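Local atomic coordinates of tyrosine--tRNA ligase (Aeropyrum pernix, PDB entry 2CYA), a protein that probably attaches tyrosine to tRNA(Tyr) in two steps, first activating the amino acid with ATP and then transferring it to the tRNA acceptor end. Residues 35-41 against 176-182; 12-17 against 58-64; 84-90 against 357-361. One frame throughout, in Å; residues are numbered along the deposited sequence.

Interaction 1: 35-41 against 176-182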
loop_
_atom_site.group_PDB
_atom_site.type_symbol
_atom_site.label_atom_id
_atom_site.label_comp_id
_atom_site.label_asym_id
_atom_site.label_seq_id
_atom_site.Cartn_x
_atom_site.Cartn_y
_atom_site.Cartn_z
ATOM N N ARG A 35 -3.150 -31.426 -4.139
ATOM C CA ARG A 35 -4.114 -30.487 -4.705
ATOM C C ARG A 35 -3.346 -29.269 -5.181
ATOM O O ARG A 35 -2.438 -28.790 -4.513
ATOM C CB ARG A 35 -5.151 -30.077 -3.659
ATOM C CG ARG A 35 -4.539 -29.658 -2.330
ATOM C CD ARG A 35 -5.476 -29.990 -1.161
ATOM N NE ARG A 35 -4.824 -29.816 0.140
ATOM C CZ ARG A 35 -5.316 -30.280 1.286
ATOM N NH1 ARG A 35 -6.463 -30.946 1.300
ATOM N NH2 ARG A 35 -4.657 -30.080 2.419
ATOM N N ILE A 36 -3.717 -28.788 -6.354
ATOM C CA ILE A 36 -3.074 -27.631 -6.962
ATOM C C ILE A 36 -4.075 -26.504 -7.049
ATOM O O ILE A 36 -5.189 -26.716 -7.511
ATOM C CB ILE A 36 -2.614 -27.975 -8.376
ATOM C CG1 ILE A 36 -1.639 -29.158 -8.314
ATOM C CG2 ILE A 36 -2.020 -26.746 -9.044
ATOM C CD1 ILE A 36 -1.048 -29.534 -9.658
ATOM N N LYS A 37 -3.688 -25.311 -6.604
ATOM C CA LYS A 37 -4.583 -24.149 -6.663
ATOM C C LYS A 37 -4.067 -23.121 -7.659
ATOM O O LYS A 37 -2.857 -22.903 -7.778
ATOM C CB LYS A 37 -4.699 -23.487 -5.294
ATOM C CG LYS A 37 -5.209 -24.391 -4.198
ATOM C CD LYS A 37 -5.303 -23.613 -2.890
ATOM C CE LYS A 37 -5.704 -24.513 -1.738
ATOM N NZ LYS A 37 -5.985 -23.717 -0.515
ATOM N N GLY A 38 -4.984 -22.497 -8.391
ATOM C CA GLY A 38 -4.563 -21.507 -9.358
ATOM C C GLY A 38 -5.631 -20.451 -9.520
ATOM O O GLY A 38 -6.747 -20.598 -9.016
ATOM N N TYR A 39 -5.288 -19.373 -10.206
ATOM C CA TYR A 39 -6.263 -18.327 -10.459
ATOM C C TYR A 39 -5.831 -17.526 -11.659
ATOM O O TYR A 39 -4.772 -17.782 -12.243
ATOM C CB TYR A 39 -6.372 -17.363 -9.251
ATOM C CG TYR A 39 -5.497 -16.099 -9.335
ATOM C CD1 TYR A 39 -5.977 -14.869 -8.865
ATOM C CD2 TYR A 39 -4.212 -16.128 -9.885
ATOM C CE1 TYR A 39 -5.214 -13.709 -8.940
ATOM C CE2 TYR A 39 -3.430 -14.965 -9.970
ATOM C CZ TYR A 39 -3.940 -13.754 -9.498
ATOM O OH TYR A 39 -3.215 -12.577 -9.620
ATOM N N ILE A 40 -6.697 -16.589 -12.033
ATOM C CA ILE A 40 -6.395 -15.585 -13.038
ATOM C C ILE A 40 -7.025 -14.344 -12.397
ATOM O O ILE A 40 -8.091 -14.425 -11.752
ATOM C CB ILE A 40 -7.015 -15.797 -14.448
ATOM C CG1 ILE A 40 -6.491 -14.676 -15.363
ATOM C CG2 ILE A 40 -8.533 -15.809 -14.400
ATOM C CD1 ILE A 40 -6.942 -14.738 -16.861
ATOM N N GLY A 41 -6.322 -13.226 -12.503
ATOM C CA GLY A 41 -6.823 -11.985 -11.968
ATOM C C GLY A 41 -6.927 -11.075 -13.169
ATOM O O GLY A 41 -5.992 -10.988 -13.973
ATOM N N MET A 176 -4.058 -16.000 -1.736
ATOM C CA MET A 176 -4.901 -17.121 -2.175
ATOM C C MET A 176 -4.171 -18.457 -2.176
ATOM O O MET A 176 -4.697 -19.470 -2.650
ATOM C CB MET A 176 -5.498 -16.829 -3.544
ATOM C CG MET A 176 -6.506 -15.686 -3.498
ATOM S SD MET A 176 -7.329 -15.380 -5.058
ATOM C CE MET A 176 -6.311 -14.169 -5.668
ATOM N N ASP A 177 -2.949 -18.451 -1.648
ATOM C CA ASP A 177 -2.170 -19.673 -1.509
ATOM C C ASP A 177 -2.086 -20.453 -2.812
ATOM O O ASP A 177 -2.353 -21.650 -2.845
ATOM C CB ASP A 177 -2.828 -20.537 -0.426
ATOM C CG ASP A 177 -1.910 -21.642 0.077
ATOM O OD1 ASP A 177 -0.716 -21.351 0.307
ATOM O OD2 ASP A 177 -2.391 -22.782 0.252
ATOM N N LEU A 178 -1.699 -19.770 -3.877
ATOM C CA LEU A 178 -1.641 -20.381 -5.194
ATOM C C LEU A 178 -0.346 -21.074 -5.610
ATOM O O LEU A 178 0.766 -20.625 -5.276
ATOM C CB LEU A 178 -1.963 -19.326 -6.244
ATOM C CG LEU A 178 -3.270 -18.565 -6.073
ATOM C CD1 LEU A 178 -3.315 -17.503 -7.183
ATOM C CD2 LEU A 178 -4.497 -19.522 -6.137
ATOM N N ASP A 179 -0.510 -22.160 -6.366
ATOM C CA ASP A 179 0.630 -22.896 -6.923
ATOM C C ASP A 179 0.833 -22.397 -8.356
ATOM O O ASP A 179 1.929 -22.509 -8.913
ATOM C CB ASP A 179 0.324 -24.395 -6.962
ATOM C CG ASP A 179 0.084 -24.952 -5.603
ATOM O OD1 ASP A 179 1.054 -25.055 -4.838
ATOM O OD2 ASP A 179 -1.073 -25.261 -5.292
ATOM N N ILE A 180 -0.236 -21.851 -8.938
ATOM C CA ILE A 180 -0.217 -21.357 -10.319
ATOM C C ILE A 180 -0.919 -20.019 -10.551
ATOM O O ILE A 180 -2.017 -19.782 -10.068
ATOM C CB ILE A 180 -0.911 -22.350 -11.283
ATOM C CG1 ILE A 180 -0.212 -23.709 -11.285
ATOM C CG2 ILE A 180 -0.912 -21.771 -12.686
ATOM C CD1 ILE A 180 -1.029 -24.770 -12.015
ATOM N N ALA A 181 -0.291 -19.181 -11.358
ATOM C CA ALA A 181 -0.836 -17.885 -11.718
ATOM C C ALA A 181 -1.019 -17.860 -13.242
ATOM O O ALA A 181 -0.044 -17.869 -13.989
ATOM C CB ALA A 181 0.128 -16.775 -11.291
ATOM N N LEU A 182 -2.264 -17.857 -13.701
ATOM C CA LEU A 182 -2.538 -17.787 -15.127
ATOM C C LEU A 182 -2.781 -16.323 -15.476
ATOM O O LEU A 182 -3.335 -15.573 -14.676
ATOM C CB LEU A 182 -3.794 -18.594 -15.464
ATOM C CG LEU A 182 -4.370 -18.433 -16.874
ATOM C CD1 LEU A 182 -3.453 -19.150 -17.856
ATOM C CD2 LEU A 182 -5.790 -19.024 -16.947
HETATM O O HOH W 1 -3.746 -13.093 -13.682
#

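Interaction 2: 12-17 against 58-64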
loop_
_atom_site.group_PDB
_atom_site.type_symbol
_atom_site.label_atom_id
_atom_site.label_comp_id
_atom_site.label_asym_id
_atom_site.label_seq_id
_atom_site.Cartn_x
_atom_site.Cartn_y
_atom_site.Cartn_z
ATOM N N ARG A 12 -2.681 -30.487 -21.651
ATOM C CA ARG A 12 -3.967 -29.821 -21.588
ATOM C C ARG A 12 -3.774 -28.399 -21.033
ATOM O O ARG A 12 -4.386 -27.452 -21.510
ATOM C CB ARG A 12 -4.913 -30.614 -20.689
ATOM C CG ARG A 12 -6.026 -29.785 -20.066
ATOM C CD ARG A 12 -7.370 -30.391 -20.363
ATOM N NE ARG A 12 -7.634 -30.358 -21.800
ATOM C CZ ARG A 12 -8.556 -31.101 -22.405
ATOM N NH1 ARG A 12 -9.302 -31.941 -21.696
ATOM N NH2 ARG A 12 -8.735 -30.999 -23.718
ATOM N N ILE A 13 -2.923 -28.273 -20.020
ATOM C CA ILE A 13 -2.631 -26.980 -19.412
ATOM C C ILE A 13 -1.739 -26.144 -20.328
ATOM O O ILE A 13 -1.959 -24.941 -20.487
ATOM C CB ILE A 13 -1.919 -27.158 -18.036
ATOM C CG1 ILE A 13 -2.905 -27.716 -17.020
ATOM C CG2 ILE A 13 -1.342 -25.844 -17.561
ATOM C CD1 ILE A 13 -2.263 -28.146 -15.727
ATOM N N ALA A 14 -0.747 -26.775 -20.947
ATOM C CA ALA A 14 0.176 -26.052 -21.814
ATOM C C ALA A 14 -0.373 -25.636 -23.171
ATOM O O ALA A 14 0.088 -24.652 -23.748
ATOM C CB ALA A 14 1.445 -26.869 -22.021
ATOM N N ARG A 15 -1.349 -26.380 -23.676
ATOM C CA ARG A 15 -1.927 -26.110 -24.992
ATOM C C ARG A 15 -2.244 -24.634 -25.260
ATOM O O ARG A 15 -3.001 -24.001 -24.529
ATOM C CB ARG A 15 -3.181 -26.989 -25.202
ATOM C CG ARG A 15 -4.520 -26.300 -24.965
ATOM C CD ARG A 15 -5.585 -27.224 -24.360
ATOM N NE ARG A 15 -6.011 -28.283 -25.261
ATOM C CZ ARG A 15 -7.274 -28.676 -25.409
ATOM N NH1 ARG A 15 -8.247 -28.091 -24.713
ATOM N NH2 ARG A 15 -7.566 -29.657 -26.255
ATOM N N ASN A 16 -1.609 -24.100 -26.300
ATOM C CA ASN A 16 -1.798 -22.734 -26.756
ATOM C C ASN A 16 -1.250 -21.587 -25.904
ATOM O O ASN A 16 -1.502 -20.416 -26.191
ATOM C CB ASN A 16 -3.278 -22.503 -27.046
ATOM C CG ASN A 16 -3.745 -23.253 -28.275
ATOM O OD1 ASN A 16 -3.144 -23.135 -29.355
ATOM N ND2 ASN A 16 -4.818 -24.032 -28.125
ATOM N N THR A 17 -0.497 -21.914 -24.867
ATOM C CA THR A 17 0.085 -20.887 -24.041
ATOM C C THR A 17 1.350 -20.368 -24.723
ATOM O O THR A 17 1.943 -21.052 -25.564
ATOM C CB THR A 17 0.432 -21.455 -22.665
ATOM O OG1 THR A 17 1.348 -22.546 -22.818
ATOM C CG2 THR A 17 -0.826 -21.958 -21.986
ATOM N N LYS A 58 -8.592 -21.095 -21.361
ATOM C CA LYS A 58 -7.491 -21.642 -20.591
ATOM C C LYS A 58 -7.994 -21.973 -19.183
ATOM O O LYS A 58 -7.583 -22.970 -18.594
ATOM C CB LYS A 58 -6.321 -20.658 -20.564
ATOM C CG LYS A 58 -5.014 -21.212 -20.014
ATOM C CD LYS A 58 -4.671 -22.623 -20.539
ATOM C CE LYS A 58 -4.580 -22.689 -22.059
ATOM N NZ LYS A 58 -4.266 -24.095 -22.486
ATOM N N VAL A 59 -8.898 -21.152 -18.650
ATOM C CA VAL A 59 -9.458 -21.433 -17.333
ATOM C C VAL A 59 -10.139 -22.793 -17.453
ATOM O O VAL A 59 -9.974 -23.670 -16.602
ATOM C CB VAL A 59 -10.494 -20.367 -16.907
ATOM C CG1 VAL A 59 -11.165 -20.784 -15.600
ATOM C CG2 VAL A 59 -9.796 -19.008 -16.734
ATOM N N LYS A 60 -10.900 -22.970 -18.527
ATOM C CA LYS A 60 -11.579 -24.246 -18.764
ATOM C C LYS A 60 -10.565 -25.391 -18.766
ATOM O O LYS A 60 -10.808 -26.412 -18.134
ATOM C CB LYS A 60 -12.330 -24.235 -20.100
ATOM C CG LYS A 60 -12.989 -25.586 -20.414
ATOM C CD LYS A 60 -13.983 -25.488 -21.574
ATOM C CE LYS A 60 -14.563 -26.867 -21.920
ATOM N NZ LYS A 60 -15.855 -26.791 -22.674
ATOM N N ASP A 61 -9.432 -25.223 -19.459
ATOM C CA ASP A 61 -8.406 -26.270 -19.496
ATOM C C ASP A 61 -7.854 -26.603 -18.093
ATOM O O ASP A 61 -7.748 -27.774 -17.727
ATOM C CB ASP A 61 -7.212 -25.883 -20.389
ATOM C CG ASP A 61 -7.554 -25.839 -21.881
ATOM O OD1 ASP A 61 -8.633 -26.316 -22.261
ATOM O OD2 ASP A 61 -6.731 -25.329 -22.680
ATOM N N LEU A 62 -7.480 -25.583 -17.318
ATOM C CA LEU A 62 -6.946 -25.821 -15.973
ATOM C C LEU A 62 -7.933 -26.566 -15.097
ATOM O O LEU A 62 -7.552 -27.498 -14.388
ATOM C CB LEU A 62 -6.538 -24.508 -15.296
ATOM C CG LEU A 62 -5.063 -24.176 -15.502
ATOM C CD1 LEU A 62 -4.778 -23.994 -16.988
ATOM C CD2 LEU A 62 -4.708 -22.913 -14.739
ATOM N N VAL A 63 -9.198 -26.166 -15.149
ATOM C CA VAL A 63 -10.227 -26.837 -14.356
ATOM C C VAL A 63 -10.350 -28.322 -14.742
ATOM O O VAL A 63 -10.471 -29.182 -13.874
ATOM C CB VAL A 63 -11.614 -26.175 -14.556
ATOM C CG1 VAL A 63 -12.723 -27.070 -13.973
ATOM C CG2 VAL A 63 -11.638 -24.804 -13.889
ATOM N N GLU A 64 -10.323 -28.619 -16.039
ATOM C CA GLU A 64 -10.455 -30.009 -16.489
ATOM C C GLU A 64 -9.181 -30.782 -16.202
ATOM O O GLU A 64 -9.174 -32.009 -16.228
ATOM C CB GLU A 64 -10.812 -30.073 -17.990
ATOM C CG GLU A 64 -12.119 -29.332 -18.331
ATOM C CD GLU A 64 -12.513 -29.395 -19.811
ATOM O OE1 GLU A 64 -11.624 -29.457 -20.699
ATOM O OE2 GLU A 64 -13.731 -29.360 -20.083
#

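Interaction 3: 84-90 against 357-361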
loop_
_atom_site.group_PDB
_atom_site.type_symbol
_atom_site.label_atom_id
_atom_site.label_comp_id
_atom_site.label_asym_id
_atom_site.label_seq_id
_atom_site.Cartn_x
_atom_site.Cartn_y
_atom_site.Cartn_z
ATOM N N LEU A 84 -13.210 2.774 -16.433
ATOM C CA LEU A 84 -14.599 3.200 -16.266
ATOM C C LEU A 84 -14.706 4.388 -15.294
ATOM O O LEU A 84 -15.635 4.489 -14.486
ATOM C CB LEU A 84 -15.452 2.007 -15.795
ATOM C CG LEU A 84 -15.455 0.827 -16.795
ATOM C CD1 LEU A 84 -16.136 -0.397 -16.185
ATOM C CD2 LEU A 84 -16.163 1.243 -18.087
ATOM N N GLY A 85 -13.732 5.287 -15.390
ATOM C CA GLY A 85 -13.703 6.467 -14.546
ATOM C C GLY A 85 -13.650 6.182 -13.060
ATOM O O GLY A 85 -14.024 7.034 -12.261
ATOM N N GLY A 86 -13.192 4.994 -12.682
ATOM C CA GLY A 86 -13.118 4.659 -11.270
ATOM C C GLY A 86 -14.477 4.414 -10.643
ATOM O O GLY A 86 -14.601 4.342 -9.421
ATOM N N ASP A 87 -15.498 4.279 -11.481
ATOM C CA ASP A 87 -16.856 4.033 -11.005
ATOM C C ASP A 87 -16.944 2.557 -10.615
ATOM O O ASP A 87 -17.114 1.689 -11.467
ATOM C CB ASP A 87 -17.854 4.342 -12.132
ATOM C CG ASP A 87 -19.299 4.332 -11.665
ATOM O OD1 ASP A 87 -19.692 3.430 -10.881
ATOM O OD2 ASP A 87 -20.050 5.233 -12.113
ATOM N N MET A 88 -16.843 2.282 -9.320
ATOM C CA MET A 88 -16.884 0.916 -8.823
ATOM C C MET A 88 -18.126 0.110 -9.202
ATOM O O MET A 88 -18.049 -1.121 -9.320
ATOM C CB MET A 88 -16.688 0.911 -7.300
ATOM C CG MET A 88 -15.286 1.354 -6.851
ATOM S SD MET A 88 -13.936 0.360 -7.599
ATOM C CE MET A 88 -14.116 -1.149 -6.661
ATOM N N ASP A 89 -19.265 0.782 -9.381
ATOM C CA ASP A 89 -20.502 0.094 -9.758
ATOM C C ASP A 89 -20.407 -0.456 -11.182
ATOM O O ASP A 89 -20.899 -1.544 -11.483
ATOM C CB ASP A 89 -21.698 1.045 -9.700
ATOM C CG ASP A 89 -21.951 1.587 -8.313
ATOM O OD1 ASP A 89 -22.189 0.778 -7.393
ATOM O OD2 ASP A 89 -21.912 2.829 -8.150
ATOM N N LEU A 90 -19.803 0.332 -12.059
ATOM C CA LEU A 90 -19.634 -0.041 -13.450
ATOM C C LEU A 90 -18.584 -1.146 -13.570
ATOM O O LEU A 90 -18.676 -2.029 -14.426
ATOM C CB LEU A 90 -19.207 1.188 -14.249
ATOM C CG LEU A 90 -20.282 1.964 -15.016
ATOM C CD1 LEU A 90 -21.614 1.998 -14.273
ATOM C CD2 LEU A 90 -19.750 3.358 -15.271
ATOM N N ALA A 357 -25.249 0.875 -19.040
ATOM C CA ALA A 357 -24.638 1.812 -18.101
ATOM C C ALA A 357 -23.148 1.857 -18.432
ATOM O O ALA A 357 -22.560 2.936 -18.561
ATOM C CB ALA A 357 -24.850 1.348 -16.658
ATOM N N ILE A 358 -22.539 0.683 -18.603
ATOM C CA ILE A 358 -21.117 0.615 -18.925
ATOM C C ILE A 358 -20.762 1.368 -20.204
ATOM O O ILE A 358 -19.777 2.106 -20.248
ATOM C CB ILE A 358 -20.630 -0.843 -19.092
ATOM C CG1 ILE A 358 -20.716 -1.586 -17.760
ATOM C CG2 ILE A 358 -19.194 -0.855 -19.615
ATOM C CD1 ILE A 358 -20.235 -3.005 -17.839
ATOM N N GLU A 359 -21.545 1.171 -21.256
ATOM C CA GLU A 359 -21.251 1.845 -22.512
ATOM C C GLU A 359 -21.555 3.340 -22.387
ATOM O O GLU A 359 -21.218 4.130 -23.268
ATOM C CB GLU A 359 -22.048 1.199 -23.656
ATOM C CG GLU A 359 -21.761 -0.297 -23.825
ATOM C CD GLU A 359 -22.520 -0.938 -24.988
ATOM O OE1 GLU A 359 -23.711 -0.611 -25.193
ATOM O OE2 GLU A 359 -21.928 -1.790 -25.690
ATOM N N GLY A 360 -22.175 3.722 -21.273
ATOM C CA GLY A 360 -22.480 5.123 -21.041
ATOM C C GLY A 360 -21.207 5.925 -20.792
ATOM O O GLY A 360 -20.958 6.931 -21.468
ATOM N N LYS A 361 -20.399 5.482 -19.825
ATOM C CA LYS A 361 -19.146 6.160 -19.494
ATOM C C LYS A 361 -18.083 5.919 -20.558
ATOM O O LYS A 361 -17.566 6.924 -21.099
ATOM C CB LYS A 361 -18.608 5.705 -18.125
ATOM C CG LYS A 361 -19.226 6.438 -16.929
ATOM C CD LYS A 361 -18.429 6.232 -15.631
ATOM C CE LYS A 361 -17.072 6.933 -15.649
ATOM N NZ LYS A 361 -17.169 8.426 -15.613
#

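Interaction 1: 35-41 against 176-182
Strands 37-41 and 180-182 run parallel in the central sheet of the class I synthetase Rossmann fold, with G38 beside I180 and Y39 beside A181. Y39 N donates to I180 O, and L182 N donates to Y39 O at 2.9 Å. D179 adds a side-chain bond. Its CG lies anti to the carbonyl carbon (chi1 -62°), which brings OD2 to K37 N at 2.9 Å. The bond is nearly straight (170°) and uses the anti lone pair. K37 O in turn accepts from two donors, D179 N at 2.8 Å and I180 N at 3.1 Å. With an alanine in place of D179, OD2 is gone and K37 N is likely to be left without this acceptor at the start of the strand pair. On one sheet face I40 and L182 pack on helix 51-64, and I180 on L26 of helix 23-32. I180 CD1 also touches I36 CG2 at 3.7 Å. Y39 points to the other face and is a predicted L-tyrosine-binding residue. It lies close to Q169, and M176 close to D172, both likewise predicted to bind tyrosine. The side chain of M176 crosses the Y39 ring at about a right angle. Bent at chi3 (-94°), it lays CE against CD1 and CE1 of Y39; SD stands obliquely to the ring, 5.1 Å from its centre, a Met-aromatic contact. D177, the C-prime residue of a Schellman motif ending helix 161-175, makes a long salt bridge to K37 NZ and another to K204. One water accepts from G41 N at 2.8 Å and donates to L182 O at 2.7 Å.

Interaction 2: 12-17 against 58-64
K58 reaches from helix 51-64 to the backbone of I13 and R15, where helix 5-14 ends. From CB its CG runs anti to the backbone N (chi1 -169°) and packs against L182. The chain then bends at chi2 and chi3 and turns toward the helix end. CD lies 3.6 Å from I13 O. CE touches T17 CG2 at 3.8 Å. NZ donates to I13 O at 3.2 Å, standing above the carbonyl plane rather than on a lone pair. It is also modelled very close to R15 O, at a length too short to be trusted in detail. NZ further pairs with D61 OD2 one helical turn on, although the place of that oxygen is less sure. The amino group thus sits among carbonyl oxygens and a carboxylate, which probably favour its charged form. Helix 51-64 is the helix of the beta-alpha-beta crossover from strand 37-42 to strand 68-73 in the Rossmann fold. The end of helix 5-14 packs beside it, with I13 and T17 also on I209 of strand 207-211, and runs into a type II turn, A14 to T17. A14 O accepts from both T17 N and T17 OG1. D61 joins K58 and R15 in a salt-bridge network. R15 NH1 meets D61 OD1 at 3.1 Å, in the guanidinium plane but from above the carboxylate plane, while R15 NH2 pairs with D288. R12 crosses D61 at about a right angle, its CG 3.5 Å from D61 O. E64 OE1 lies over one face of the R12 guanidinium, 3.5 Å from NH1, so their attraction is of charge alone. R12 NE is buried without a partner. I13 CG2 touches L62 CD1 at 3.9 Å.

Interaction 3: 84-90 against 357-361
The last turn of helix 349-360 lies beside the first turn of helix 88-104, the CA atoms of L90 and I358 being 5.7 Å apart, and K361 continues past L84. L84, G85 and G86 all have positive phi, and D87 then starts the helix. The contact is mostly aliphatic, with some carbons resting on carbonyl oxygens, and without hydrogen bonds between the two segments. L90 points at the other segment and forks over it. Its CD1 touches A357 CB at 4.1 Å, and its CD2 meets K361 near CB and CG, the two side chains crossing obliquely. I358 rests CG1 and CD1 against L90 O, and its CG2 meets L84 CD2 at 4.0 Å. I358 also reaches A93, A94 and I97 further up the helix, as well as V47. The bend at chi3 (69°) carries K361 CE over the L84-G85 peptide, 3.1 Å from L84 O; a second bend at chi4 turns NZ. G85 CA lies 3.6 Å from K361 CE. G85, with no side chain and positive phi, lets K361 come this close. K361 CD also passes 4.0 Å from D87 OD2. D87 OD2 and K361 NZ stay 5.5 Å apart, too far for a salt bridge. D87 instead uses OD1 for its own helix, accepting weakly from D89 N and L90 N. The side chain of L84 lies about 7 Å from that of K241 in the KMSKS motif, a residue inferred to bind ATP. The whole is a C-terminal helix end packed on the N-capped start of helix 88-104, which, with helix 75-80, lies in the connection between strands 68-73 and 113-116 of the Rossmann fold.

In the fold
Interaction 1 is buried core, interaction 2 partly buried, interaction 3 at the surface. The first two adjoin: L182 packs on K58 and V59, and I40 on V59, so helix 51-64 has the sheet on one side and the 12-17 segment on another. Strand 37-42 leads into that helix along the chain. Interaction 3 stands apart, its centre about 29 Å from that of interaction 1 and about 31 Å from that of interaction 2. It lies across the chain's centre from interaction 2. The chemistry follows the place: backbone ladder bonds in the sheet, a charged cluster at the helix end, and aliphatic packing where the C-terminal helix meets helix 88-104.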